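Local structure of acyl-CoA dehydrogenase (Geobacillus kaustophilus, 2PG0) at residues T6-L10 with D306-E310; F55-W59 with H94-P100; D70-V75 with I309-M313; Q246-L250 with H312-I318. The protein binds FAD and, as a member of the acyl-CoA dehydrogenase family, probably introduces an alpha-beta double bond into thioester-linked acyl chains. All coordinates share one frame. Residue numbers count along the deposited sequence, not the author numbering.

How the contacts relate
Starting at the N terminus, contact 1 joins the lead-in to helix 12-28 to helix 285-313, closing a loop of nearly 300 residues. Contact 2 is nested within it and ties residues 55-59 to helix 89-105 inside the N-terminal helical domain. Contact 3 begins between the two halves of contact 2, so the two cross, and it carries helix 71-84 onto helix 285-313. Contact 4 follows contact 2 in series, crosses contact 1, and joins helix 237-273 to the end of helix 285-313 and the link that follows. On that helix, contacts 1 and 3 share Ile309 and Glu310, contacts 3 and 4 share His312 and Met313, while Asp96 of contact 2 reaches both Ser74 and Gln247.

Contact 1. Residues T6-L10 with D306-E310; sequences TARYL and DRVIE
Here the irregular N-terminal lead-in, residues 6-10, is laid on helical residues 306-310 of the C-terminal helical domain of the acyl-CoA dehydrogenase fold. Extended Ala7 opens a type I beta turn that runs to Leu10, with Arg8 and Tyr9 at its corners; the CA atoms of Ala7 and Asp306 are 6.1 Å apart, those of Tyr9 and Glu310 6.2 Å. Two helix carboxylates, one turn apart, accept from Arg8 N and Tyr9 OH. Glu310 (chi1 m, chi2 t) brings OE2 to 3.1 Å from Arg8 N and accepts its hydrogen. Tyr9 in rotamer p donates from OH to Asp306 OD1 at 2.6 Å, and that same OD1 is salt-bridged to Arg302. Small Ala7 suits the tight spot where its CB lies 3.1 Å from Asp306 OD2. The apolar face of the Tyr9 ring lies on Ile309, whose CG2 is 3.6 Å from the ring centroid, a CH-pi contact. Thr6 O accepts a hydrogen bond from Arg307 of a neighbouring subunit and the reciprocal bond forms too, so the contact takes part in a subunit interface. Within the chain, Tyr9 also packs on Ala72 and Val75 of helix 71-84, between that helix and helix 285-313, just before helix 12-28 begins.

Contact 2. Residues F55-W59 with H94-P100; sequences FLCPW and HNDIVTP
The non-regular segment 55-59 runs past helix 89-105 where that helix widens into a pi-type turn at residues 94-98, with the CA atoms of Cys57 and Asn95 4.7 Å apart. His94 (chi1 t) points toward the segment, its NE2 3.6 Å from Cys57 SG, while its ring nitrogens bond elsewhere, NE2 to Cys118 O and ND1 to Thr125. Asn95 (chi1 m) is the central polar residue: its amide uses both its donor and its acceptor on the passing backbone, ND2 donating to Phe55 O at 3.1 Å and OD1 accepting from Cys57 N at 2.9 Å. Cys57 has left-handed backbone angles (phi 42°, psi 51°), which bend the chain there. Asn95 O accepts from Trp59 NE1 at 2.7 Å, the indole held by chi1 p. All this lies inside the helical N-terminal domain of the acyl-CoA dehydrogenase fold, the side chain of His94 about 11 Å from the bound FAD. Asp96 turns its carboxylate to Ser74 and Asn78. Thr99 bonds back through both N and OG1 to His94 O, at 3.2 and 2.8 Å; its OG1 also lies 3.2 Å from Trp59 CZ2. Pro100, lacking an amide hydrogen, fits the kink, and its CD packs 3.7 Å from Trp59 CZ2.

Contact 3. Residues D70-V75 with I309-M313; sequences DFAYSV and IEEHM
This is an apolar helix-helix contact between the two helical domains of the acyl-CoA dehydrogenase fold, joining the start of helix 71-84 in the N-terminal domain to the end of helix 285-313 in the C-terminal domain. The segments run roughly antiparallel, at 147° with axes 11.2 Å apart; this wide spacing is filled by large side chains. The CA atoms of Phe71 and Met313 are 6.8 Å apart, those of Ala72 and Ile309 8.3 Å. Phe71 (chi1 t) presents a ring face to the edge of His312 (chi1 t), a T-shaped pair with centroids 5.2 Å apart and planes at 76°; the imidazole nitrogens are engaged by Gln246 and Gln247. Flexible Met313 lies beside Phe71, CG 3.9 Å from Phe71 CB and CE 4.1 Å from small Ala72 CB. One turn on, Val75 CG2 meets Ile309 CD1 at 4.0 Å. Asp70, in rotamer p, N-caps helix 71-84 and also bonds to His14; its OD1 accepts a weak capping bond from Ala72 N at 3.0 Å.

Contact 4. Residues Q246-L250 with H312-I318; sequences QQERL and HMAGKQI
Helical residues 246-250 face the C-terminal end of helix 285-313 and the short link that follows it, with CA atoms of Gln246 and Ile318 7.5 Å apart and those of Gln247 and His312 8.1 Å. Gln246, extended with chi1 and chi2 both t, reaches into the link. Its OE1 accepts from Ile318 N at 3.1 Å, and its NE2 donates to His312 ND1 at 3.0 Å and, weakly, to Lys316 O at 3.5 Å. A primary amide suits this place because it offers donor and acceptor side by side; the side chain also touches Val319 and Val322. Gln247, likewise t,t, turns its OE1 to His312 NE2, 2.8 Å away and almost linear, while its NE2 donates to the Asp96 carbonyl. Leu250 (chi1 t) closes the apolar side, CD2 3.7 Å from His312 CD2, and also rests on Val308. Helix 285-313 ends in a Schellman motif: Gly315 has positive phi (81°), which glycine readily adopts, its N bonds to His312 O at 3.0 Å, and Lys316 N probably bonds to Glu311 O at 3.1 Å. The chain then extends to Ile318, the N-cap of helix 319-343, so the contact joins helix 237-273 to the corner between helices 285-313 and 319-343. With ND1 accepting and NE2 donating, His312 is bonded at both nitrogens, consistent with a neutral imidazole protonated on NE2.

Contact 1. Residues T6-L10 with D306-E310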
loop_
_atom_site.group_PDB
_atom_site.type_symbol
_atom_site.label_atom_id
_atom_site.label_comp_id
_atom_site.label_asym_id
_atom_site.label_seq_id
_atom_site.Cartn_x
_atom_site.Cartn_y
_atom_site.Cartn_z
ATOM N N THR A 6 -18.910 7.722 21.175
ATOM C CA THR A 6 -19.017 6.841 22.375
ATOM C C THR A 6 -19.574 5.465 22.006
ATOM O O THR A 6 -20.405 5.339 21.089
ATOM C CB THR A 6 -19.884 7.476 23.487
ATOM O OG1 THR A 6 -21.251 7.541 23.057
ATOM C CG2 THR A 6 -19.382 8.878 23.830
ATOM N N ALA A 7 -19.095 4.454 22.726
ATOM C CA ALA A 7 -19.542 3.070 22.583
ATOM C C ALA A 7 -20.409 2.677 23.770
ATOM O O ALA A 7 -20.045 2.926 24.934
ATOM C CB ALA A 7 -18.353 2.143 22.480
ATOM N N ARG A 8 -21.528 2.027 23.459
ATOM C CA ARG A 8 -22.625 1.812 24.395
ATOM C C ARG A 8 -22.390 0.770 25.481
ATOM O O ARG A 8 -23.232 0.620 26.355
ATOM C CB ARG A 8 -23.905 1.447 23.637
ATOM C CG ARG A 8 -24.300 2.436 22.563
ATOM C CD ARG A 8 -25.758 2.279 22.167
ATOM N NE ARG A 8 -26.009 2.857 20.848
ATOM C CZ ARG A 8 -27.136 3.462 20.482
ATOM N NH1 ARG A 8 -28.151 3.581 21.333
ATOM N NH2 ARG A 8 -27.246 3.953 19.252
ATOM N N TYR A 9 -21.282 0.038 25.431
ATOM C CA TYR A 9 -21.085 -1.035 26.409
ATOM C C TYR A 9 -20.514 -0.549 27.745
ATOM O O TYR A 9 -20.512 -1.298 28.719
ATOM C CB TYR A 9 -20.270 -2.208 25.838
ATOM C CG TYR A 9 -18.882 -1.848 25.362
ATOM C CD1 TYR A 9 -17.798 -1.862 26.238
ATOM C CD2 TYR A 9 -18.647 -1.500 24.026
ATOM C CE1 TYR A 9 -16.519 -1.531 25.807
ATOM C CE2 TYR A 9 -17.366 -1.175 23.584
ATOM C CZ TYR A 9 -16.308 -1.189 24.481
ATOM O OH TYR A 9 -15.036 -0.859 24.064
ATOM N N LEU A 10 -20.033 0.691 27.787
ATOM C CA LEU A 10 -19.492 1.251 29.025
ATOM C C LEU A 10 -20.497 2.173 29.697
ATOM O O LEU A 10 -20.999 3.117 29.078
ATOM C CB LEU A 10 -18.185 2.009 28.775
ATOM C CG LEU A 10 -16.991 1.242 28.194
ATOM C CD1 LEU A 10 -15.862 2.198 27.849
ATOM C CD2 LEU A 10 -16.496 0.126 29.129
ATOM N N ASP A 306 -15.466 -1.861 18.843
ATOM C CA ASP A 306 -16.509 -1.486 19.800
ATOM C C ASP A 306 -17.855 -2.084 19.404
ATOM O O ASP A 306 -18.602 -2.571 20.259
ATOM C CB ASP A 306 -16.625 0.038 19.917
ATOM C CG ASP A 306 -15.611 0.642 20.886
ATOM O OD1 ASP A 306 -14.842 -0.101 21.549
ATOM O OD2 ASP A 306 -15.596 1.883 20.987
ATOM N N ARG A 307 -18.150 -2.071 18.105
ATOM C CA ARG A 307 -19.378 -2.694 17.610
ATOM C C ARG A 307 -19.357 -4.213 17.807
ATOM O O ARG A 307 -20.355 -4.804 18.229
ATOM C CB ARG A 307 -19.630 -2.318 16.144
ATOM C CG ARG A 307 -20.957 -2.799 15.585
ATOM C CD ARG A 307 -22.137 -2.157 16.299
ATOM N NE ARG A 307 -23.392 -2.713 15.802
ATOM C CZ ARG A 307 -23.978 -3.785 16.317
ATOM N NH1 ARG A 307 -23.435 -4.398 17.361
ATOM N NH2 ARG A 307 -25.112 -4.236 15.803
ATOM N N VAL A 308 -18.223 -4.838 17.506
ATOM C CA VAL A 308 -18.060 -6.274 17.718
ATOM C C VAL A 308 -18.207 -6.656 19.200
ATOM O O VAL A 308 -18.866 -7.645 19.514
ATOM C CB VAL A 308 -16.729 -6.794 17.101
ATOM C CG1 VAL A 308 -16.478 -8.245 17.474
ATOM C CG2 VAL A 308 -16.766 -6.651 15.571
ATOM N N ILE A 309 -17.606 -5.876 20.102
ATOM C CA ILE A 309 -17.813 -6.076 21.555
ATOM C C ILE A 309 -19.316 -6.097 21.887
ATOM O O ILE A 309 -19.792 -7.023 22.540
ATOM C CB ILE A 309 -17.052 -5.012 22.410
ATOM C CG1 ILE A 309 -15.540 -5.273 22.374
ATOM C CG2 ILE A 309 -17.557 -4.993 23.865
ATOM C CD1 ILE A 309 -14.697 -4.071 22.814
ATOM N N GLU A 310 -20.055 -5.102 21.399
ATOM C CA GLU A 310 -21.505 -5.019 21.614
ATOM C C GLU A 310 -22.247 -6.270 21.129
ATOM O O GLU A 310 -23.043 -6.848 21.877
ATOM C CB GLU A 310 -22.084 -3.755 20.961
ATOM C CG GLU A 310 -21.654 -2.452 21.633
ATOM C CD GLU A 310 -22.070 -1.217 20.846
ATOM O OE1 GLU A 310 -22.874 -1.353 19.896
ATOM O OE2 GLU A 310 -21.583 -0.107 21.170
#

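Contact 2. Residues F55-W59 with H94-P100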
loop_
_atom_site.group_PDB
_atom_site.type_symbol
_atom_site.label_atom_id
_atom_site.label_comp_id
_atom_site.label_asym_id
_atom_site.label_seq_id
_atom_site.Cartn_x
_atom_site.Cartn_y
_atom_site.Cartn_z
ATOM N N PHE A 55 -9.250 -8.153 40.397
ATOM C CA PHE A 55 -8.989 -7.917 38.971
ATOM C C PHE A 55 -8.713 -9.195 38.174
ATOM O O PHE A 55 -8.386 -9.125 36.982
ATOM C CB PHE A 55 -7.845 -6.916 38.779
ATOM C CG PHE A 55 -8.045 -5.605 39.496
ATOM C CD1 PHE A 55 -9.267 -4.933 39.440
ATOM C CD2 PHE A 55 -6.997 -5.035 40.211
ATOM C CE1 PHE A 55 -9.447 -3.717 40.100
ATOM C CE2 PHE A 55 -7.160 -3.820 40.871
ATOM C CZ PHE A 55 -8.389 -3.161 40.824
ATOM N N LEU A 56 -8.836 -10.354 38.826
ATOM C CA LEU A 56 -8.735 -11.641 38.128
ATOM C C LEU A 56 -10.087 -12.326 38.055
ATOM O O LEU A 56 -10.817 -12.381 39.047
ATOM C CB LEU A 56 -7.714 -12.576 38.794
ATOM C CG LEU A 56 -6.258 -12.132 38.913
ATOM C CD1 LEU A 56 -5.429 -13.267 39.471
ATOM C CD2 LEU A 56 -5.694 -11.651 37.571
ATOM N N CYS A 57 -10.413 -12.840 36.868
ATOM C CA CYS A 57 -11.673 -13.548 36.618
ATOM C C CYS A 57 -12.900 -12.887 37.264
ATOM O O CYS A 57 -13.677 -13.563 37.939
ATOM C CB CYS A 57 -11.557 -15.002 37.085
ATOM S SG CYS A 57 -10.188 -15.894 36.352
ATOM N N PRO A 58 -13.099 -11.575 37.039
ATOM C CA PRO A 58 -14.171 -10.881 37.769
ATOM C C PRO A 58 -15.578 -11.344 37.362
ATOM O O PRO A 58 -16.544 -11.131 38.104
ATOM C CB PRO A 58 -13.942 -9.412 37.405
ATOM C CG PRO A 58 -13.286 -9.455 36.077
ATOM C CD PRO A 58 -12.398 -10.668 36.107
ATOM N N TRP A 59 -15.674 -11.990 36.198
ATOM C CA TRP A 59 -16.939 -12.508 35.660
ATOM C C TRP A 59 -17.411 -13.778 36.372
ATOM O O TRP A 59 -18.569 -14.181 36.229
ATOM C CB TRP A 59 -16.792 -12.795 34.156
ATOM C CG TRP A 59 -15.613 -13.677 33.861
ATOM C CD1 TRP A 59 -14.359 -13.273 33.511
ATOM C CD2 TRP A 59 -15.569 -15.110 33.923
ATOM N NE1 TRP A 59 -13.537 -14.360 33.347
ATOM C CE2 TRP A 59 -14.253 -15.500 33.587
ATOM C CE3 TRP A 59 -16.517 -16.105 34.219
ATOM C CZ2 TRP A 59 -13.855 -16.840 33.547
ATOM C CZ3 TRP A 59 -16.119 -17.440 34.171
ATOM C CH2 TRP A 59 -14.801 -17.793 33.837
ATOM N N HIS A 94 -5.444 -15.558 31.071
ATOM C CA HIS A 94 -6.008 -16.202 32.268
ATOM C C HIS A 94 -7.485 -15.842 32.447
ATOM O O HIS A 94 -8.330 -16.729 32.538
ATOM C CB HIS A 94 -5.170 -15.824 33.509
ATOM C CG HIS A 94 -5.743 -16.285 34.818
ATOM N ND1 HIS A 94 -5.549 -17.558 35.313
ATOM C CD2 HIS A 94 -6.464 -15.625 35.757
ATOM C CE1 HIS A 94 -6.150 -17.673 36.485
ATOM N NE2 HIS A 94 -6.706 -16.512 36.781
ATOM N N ASN A 95 -7.785 -14.546 32.456
ATOM C CA ASN A 95 -9.135 -14.026 32.700
ATOM C C ASN A 95 -10.163 -14.425 31.644
ATOM O O ASN A 95 -11.251 -14.901 31.969
ATOM C CB ASN A 95 -9.106 -12.493 32.782
ATOM C CG ASN A 95 -8.625 -11.971 34.135
ATOM O OD1 ASN A 95 -8.244 -12.738 35.022
ATOM N ND2 ASN A 95 -8.643 -10.653 34.291
ATOM N N ASP A 96 -9.801 -14.234 30.378
ATOM C CA ASP A 96 -10.789 -14.191 29.306
ATOM C C ASP A 96 -10.624 -15.248 28.220
ATOM O O ASP A 96 -11.490 -15.393 27.361
ATOM C CB ASP A 96 -10.817 -12.781 28.703
ATOM C CG ASP A 96 -11.134 -11.721 29.747
ATOM O OD1 ASP A 96 -12.166 -11.875 30.449
ATOM O OD2 ASP A 96 -10.343 -10.761 29.877
ATOM N N ILE A 97 -9.522 -15.986 28.270
ATOM C CA ILE A 97 -9.292 -17.051 27.303
ATOM C C ILE A 97 -9.363 -18.432 27.949
ATOM O O ILE A 97 -10.142 -19.274 27.502
ATOM C CB ILE A 97 -7.982 -16.825 26.497
ATOM C CG1 ILE A 97 -8.133 -15.568 25.623
ATOM C CG2 ILE A 97 -7.626 -18.071 25.637
ATOM C CD1 ILE A 97 -6.834 -14.928 25.196
ATOM N N VAL A 98 -8.595 -18.660 29.013
ATOM C CA VAL A 98 -8.472 -20.014 29.561
ATOM C C VAL A 98 -9.550 -20.354 30.584
ATOM O O VAL A 98 -10.271 -21.333 30.424
ATOM C CB VAL A 98 -7.075 -20.308 30.170
ATOM C CG1 VAL A 98 -6.982 -21.774 30.565
ATOM C CG2 VAL A 98 -5.966 -19.965 29.194
ATOM N N THR A 99 -9.665 -19.549 31.638
ATOM C CA THR A 99 -10.621 -19.873 32.704
ATOM C C THR A 99 -12.076 -20.031 32.221
ATOM O O THR A 99 -12.791 -20.865 32.768
ATOM C CB THR A 99 -10.514 -18.922 33.923
ATOM O OG1 THR A 99 -10.793 -17.581 33.517
ATOM C CG2 THR A 99 -9.123 -18.979 34.507
ATOM N N PRO A 100 -12.522 -19.247 31.202
ATOM C CA PRO A 100 -13.832 -19.572 30.626
ATOM C C PRO A 100 -14.037 -21.031 30.174
ATOM O O PRO A 100 -15.177 -21.500 30.183
ATOM C CB PRO A 100 -13.933 -18.620 29.432
ATOM C CG PRO A 100 -13.164 -17.426 29.876
ATOM C CD PRO A 100 -11.963 -18.030 30.571
#

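Contact 3. Residues D70-V75 with I309-M313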
loop_
_atom_site.group_PDB
_atom_site.type_symbol
_atom_site.label_atom_id
_atom_site.label_comp_id
_atom_site.label_asym_id
_atom_site.label_seq_id
_atom_site.Cartn_x
_atom_site.Cartn_y
_atom_site.Cartn_z
ATOM N N ASP A 70 -19.768 -8.241 34.082
ATOM C CA ASP A 70 -19.980 -8.426 32.647
ATOM C C ASP A 70 -18.670 -8.253 31.867
ATOM O O ASP A 70 -17.644 -7.858 32.432
ATOM C CB ASP A 70 -21.126 -7.540 32.115
ATOM C CG ASP A 70 -20.751 -6.067 31.980
ATOM O OD1 ASP A 70 -19.567 -5.694 32.110
ATOM O OD2 ASP A 70 -21.668 -5.267 31.710
ATOM N N PHE A 71 -18.719 -8.553 30.570
ATOM C CA PHE A 71 -17.534 -8.535 29.707
ATOM C C PHE A 71 -16.887 -7.149 29.557
ATOM O O PHE A 71 -15.694 -7.048 29.258
ATOM C CB PHE A 71 -17.882 -9.125 28.335
ATOM C CG PHE A 71 -16.705 -9.264 27.413
ATOM C CD1 PHE A 71 -15.732 -10.239 27.636
ATOM C CD2 PHE A 71 -16.570 -8.418 26.314
ATOM C CE1 PHE A 71 -14.628 -10.361 26.776
ATOM C CE2 PHE A 71 -15.475 -8.539 25.451
ATOM C CZ PHE A 71 -14.503 -9.506 25.686
ATOM N N ALA A 72 -17.659 -6.086 29.764
ATOM C CA ALA A 72 -17.105 -4.731 29.681
ATOM C C ALA A 72 -15.991 -4.503 30.709
ATOM O O ALA A 72 -15.029 -3.778 30.430
ATOM C CB ALA A 72 -18.194 -3.680 29.812
ATOM N N TYR A 73 -16.115 -5.132 31.883
ATOM C CA TYR A 73 -15.037 -5.092 32.878
ATOM C C TYR A 73 -13.759 -5.716 32.332
ATOM O O TYR A 73 -12.672 -5.194 32.569
ATOM C CB TYR A 73 -15.446 -5.762 34.190
ATOM C CG TYR A 73 -16.360 -4.901 35.014
ATOM C CD1 TYR A 73 -15.840 -3.975 35.923
ATOM C CD2 TYR A 73 -17.745 -4.998 34.880
ATOM C CE1 TYR A 73 -16.684 -3.168 36.691
ATOM C CE2 TYR A 73 -18.601 -4.193 35.641
ATOM C CZ TYR A 73 -18.058 -3.284 36.543
ATOM O OH TYR A 73 -18.891 -2.482 37.296
ATOM N N SER A 74 -13.890 -6.816 31.590
ATOM C CA SER A 74 -12.713 -7.452 30.979
ATOM C C SER A 74 -12.083 -6.579 29.901
ATOM O O SER A 74 -10.857 -6.530 29.780
ATOM C CB SER A 74 -13.062 -8.829 30.414
ATOM O OG SER A 74 -13.108 -9.793 31.453
ATOM N N VAL A 75 -12.920 -5.898 29.117
ATOM C CA VAL A 75 -12.432 -4.947 28.116
ATOM C C VAL A 75 -11.576 -3.872 28.792
ATOM O O VAL A 75 -10.456 -3.594 28.361
ATOM C CB VAL A 75 -13.586 -4.298 27.320
ATOM C CG1 VAL A 75 -13.047 -3.222 26.358
ATOM C CG2 VAL A 75 -14.364 -5.368 26.552
ATOM N N ILE A 309 -17.606 -5.876 20.102
ATOM C CA ILE A 309 -17.813 -6.076 21.555
ATOM C C ILE A 309 -19.316 -6.097 21.887
ATOM O O ILE A 309 -19.792 -7.023 22.540
ATOM C CB ILE A 309 -17.052 -5.012 22.410
ATOM C CG1 ILE A 309 -15.540 -5.273 22.374
ATOM C CG2 ILE A 309 -17.557 -4.993 23.865
ATOM C CD1 ILE A 309 -14.697 -4.071 22.814
ATOM N N GLU A 310 -20.055 -5.102 21.399
ATOM C CA GLU A 310 -21.505 -5.019 21.614
ATOM C C GLU A 310 -22.247 -6.270 21.129
ATOM O O GLU A 310 -23.043 -6.848 21.877
ATOM C CB GLU A 310 -22.084 -3.755 20.961
ATOM C CG GLU A 310 -21.654 -2.452 21.633
ATOM C CD GLU A 310 -22.070 -1.217 20.846
ATOM O OE1 GLU A 310 -22.874 -1.353 19.896
ATOM O OE2 GLU A 310 -21.583 -0.107 21.170
ATOM N N GLU A 311 -21.974 -6.688 19.891
ATOM C CA GLU A 311 -22.527 -7.934 19.333
ATOM C C GLU A 311 -22.202 -9.155 20.200
ATOM O O GLU A 311 -23.077 -9.976 20.495
ATOM C CB GLU A 311 -21.989 -8.177 17.919
ATOM C CG GLU A 311 -22.559 -7.278 16.851
ATOM C CD GLU A 311 -24.046 -7.472 16.654
ATOM O OE1 GLU A 311 -24.449 -8.405 15.911
ATOM O OE2 GLU A 311 -24.805 -6.676 17.238
ATOM N N HIS A 312 -20.934 -9.267 20.593
ATOM C CA HIS A 312 -20.462 -10.351 21.447
ATOM C C HIS A 312 -21.244 -10.396 22.764
ATOM O O HIS A 312 -21.730 -11.451 23.167
ATOM C CB HIS A 312 -18.970 -10.174 21.728
ATOM C CG HIS A 312 -18.347 -11.322 22.454
ATOM N ND1 HIS A 312 -18.406 -12.618 21.988
ATOM C CD2 HIS A 312 -17.633 -11.366 23.602
ATOM C CE1 HIS A 312 -17.763 -13.412 22.824
ATOM N NE2 HIS A 312 -17.287 -12.678 23.813
ATOM N N MET A 313 -21.375 -9.239 23.406
ATOM C CA MET A 313 -22.056 -9.125 24.698
ATOM C C MET A 313 -23.556 -9.434 24.601
ATOM O O MET A 313 -24.165 -9.906 25.570
ATOM C CB MET A 313 -21.797 -7.745 25.318
ATOM C CG MET A 313 -20.353 -7.540 25.813
ATOM S SD MET A 313 -20.032 -5.947 26.615
ATOM C CE MET A 313 -21.063 -6.107 28.091
#

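Contact 4. Residues Q246-L250 with H312-I318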
loop_
_atom_site.group_PDB
_atom_site.type_symbol
_atom_site.label_atom_id
_atom_site.label_comp_id
_atom_site.label_asym_id
_atom_site.label_seq_id
_atom_site.Cartn_x
_atom_site.Cartn_y
_atom_site.Cartn_z
ATOM N N GLN A 246 -13.563 -17.286 19.233
ATOM C CA GLN A 246 -14.245 -16.000 18.980
ATOM C C GLN A 246 -13.829 -14.960 20.031
ATOM O O GLN A 246 -13.353 -13.885 19.679
ATOM C CB GLN A 246 -15.785 -16.139 18.907
ATOM C CG GLN A 246 -16.553 -14.781 18.805
ATOM C CD GLN A 246 -18.081 -14.896 18.611
ATOM O OE1 GLN A 246 -18.570 -15.562 17.685
ATOM N NE2 GLN A 246 -18.836 -14.207 19.468
ATOM N N GLN A 247 -13.996 -15.289 21.316
ATOM C CA GLN A 247 -13.545 -14.386 22.381
ATOM C C GLN A 247 -12.028 -14.164 22.348
ATOM O O GLN A 247 -11.567 -13.036 22.538
ATOM C CB GLN A 247 -14.021 -14.854 23.767
ATOM C CG GLN A 247 -13.624 -13.900 24.906
ATOM C CD GLN A 247 -14.599 -13.918 26.072
ATOM O OE1 GLN A 247 -15.810 -13.742 25.896
ATOM N NE2 GLN A 247 -14.072 -14.110 27.274
ATOM N N GLU A 248 -11.260 -15.231 22.106
ATOM C CA GLU A 248 -9.792 -15.131 22.025
ATOM C C GLU A 248 -9.343 -14.089 20.983
ATOM O O GLU A 248 -8.535 -13.197 21.280
ATOM C CB GLU A 248 -9.148 -16.499 21.735
ATOM C CG GLU A 248 -7.605 -16.456 21.694
ATOM C CD GLU A 248 -6.938 -17.835 21.612
ATOM O OE1 GLU A 248 -7.512 -18.833 22.107
ATOM O OE2 GLU A 248 -5.815 -17.915 21.063
ATOM N N ARG A 249 -9.879 -14.209 19.772
ATOM C CA ARG A 249 -9.564 -13.275 18.693
ATOM C C ARG A 249 -10.010 -11.844 19.007
ATOM O O ARG A 249 -9.323 -10.882 18.647
ATOM C CB ARG A 249 -10.124 -13.785 17.361
ATOM C CG ARG A 249 -9.326 -14.983 16.860
ATOM C CD ARG A 249 -10.094 -15.902 15.932
ATOM N NE ARG A 249 -9.283 -17.090 15.660
ATOM C CZ ARG A 249 -9.727 -18.207 15.082
ATOM N NH1 ARG A 249 -10.995 -18.317 14.710
ATOM N NH2 ARG A 249 -8.889 -19.223 14.882
ATOM N N LEU A 250 -11.143 -11.714 19.697
ATOM C CA LEU A 250 -11.633 -10.404 20.121
ATOM C C LEU A 250 -10.671 -9.748 21.111
ATOM O O LEU A 250 -10.423 -8.541 21.036
ATOM C CB LEU A 250 -13.050 -10.501 20.713
ATOM C CG LEU A 250 -13.750 -9.185 21.105
ATOM C CD1 LEU A 250 -13.728 -8.153 19.956
ATOM C CD2 LEU A 250 -15.180 -9.448 21.572
ATOM N N HIS A 312 -20.934 -9.267 20.593
ATOM C CA HIS A 312 -20.462 -10.351 21.447
ATOM C C HIS A 312 -21.244 -10.396 22.764
ATOM O O HIS A 312 -21.730 -11.451 23.167
ATOM C CB HIS A 312 -18.970 -10.174 21.728
ATOM C CG HIS A 312 -18.347 -11.322 22.454
ATOM N ND1 HIS A 312 -18.406 -12.618 21.988
ATOM C CD2 HIS A 312 -17.633 -11.366 23.602
ATOM C CE1 HIS A 312 -17.763 -13.412 22.824
ATOM N NE2 HIS A 312 -17.287 -12.678 23.813
ATOM N N MET A 313 -21.375 -9.239 23.406
ATOM C CA MET A 313 -22.056 -9.125 24.698
ATOM C C MET A 313 -23.556 -9.434 24.601
ATOM O O MET A 313 -24.165 -9.906 25.570
ATOM C CB MET A 313 -21.797 -7.745 25.318
ATOM C CG MET A 313 -20.353 -7.540 25.813
ATOM S SD MET A 313 -20.032 -5.947 26.615
ATOM C CE MET A 313 -21.063 -6.107 28.091
ATOM N N ALA A 314 -24.135 -9.176 23.428
ATOM C CA ALA A 314 -25.535 -9.497 23.140
ATOM C C ALA A 314 -25.768 -10.991 22.871
ATOM O O ALA A 314 -26.910 -11.413 22.645
ATOM C CB ALA A 314 -26.030 -8.654 21.960
ATOM N N GLY A 315 -24.694 -11.783 22.893
ATOM C CA GLY A 315 -24.779 -13.232 22.711
ATOM C C GLY A 315 -24.885 -13.659 21.257
ATOM O O GLY A 315 -25.311 -14.775 20.956
ATOM N N LYS A 316 -24.487 -12.780 20.346
ATOM C CA LYS A 316 -24.572 -13.088 18.919
ATOM C C LYS A 316 -23.301 -13.770 18.395
ATOM O O LYS A 316 -22.197 -13.524 18.891
ATOM C CB LYS A 316 -24.923 -11.835 18.115
ATOM C CG LYS A 316 -26.317 -11.297 18.428
ATOM C CD LYS A 316 -26.408 -9.801 18.187
ATOM C CE LYS A 316 -27.798 -9.259 18.494
ATOM N NZ LYS A 316 -28.720 -9.462 17.347
ATOM N N GLN A 317 -23.486 -14.648 17.412
ATOM C CA GLN A 317 -22.394 -15.376 16.778
ATOM C C GLN A 317 -21.809 -14.497 15.677
ATOM O O GLN A 317 -22.474 -14.247 14.659
ATOM C CB GLN A 317 -22.916 -16.699 16.195
ATOM C CG GLN A 317 -21.839 -17.756 15.929
ATOM C CD GLN A 317 -22.209 -18.714 14.802
ATOM O OE1 GLN A 317 -23.368 -19.134 14.673
ATOM N NE2 GLN A 317 -21.221 -19.069 13.981
ATOM N N ILE A 318 -20.575 -14.034 15.885
ATOM C CA ILE A 318 -19.902 -13.098 14.967
ATOM C C ILE A 318 -18.484 -13.548 14.563
ATOM O O ILE A 318 -17.510 -12.793 14.651
ATOM C CB ILE A 318 -19.904 -11.649 15.529
ATOM C CG1 ILE A 318 -19.644 -11.673 17.040
ATOM C CG2 ILE A 318 -21.245 -10.958 15.209
ATOM C CD1 ILE A 318 -19.307 -10.356 17.640
#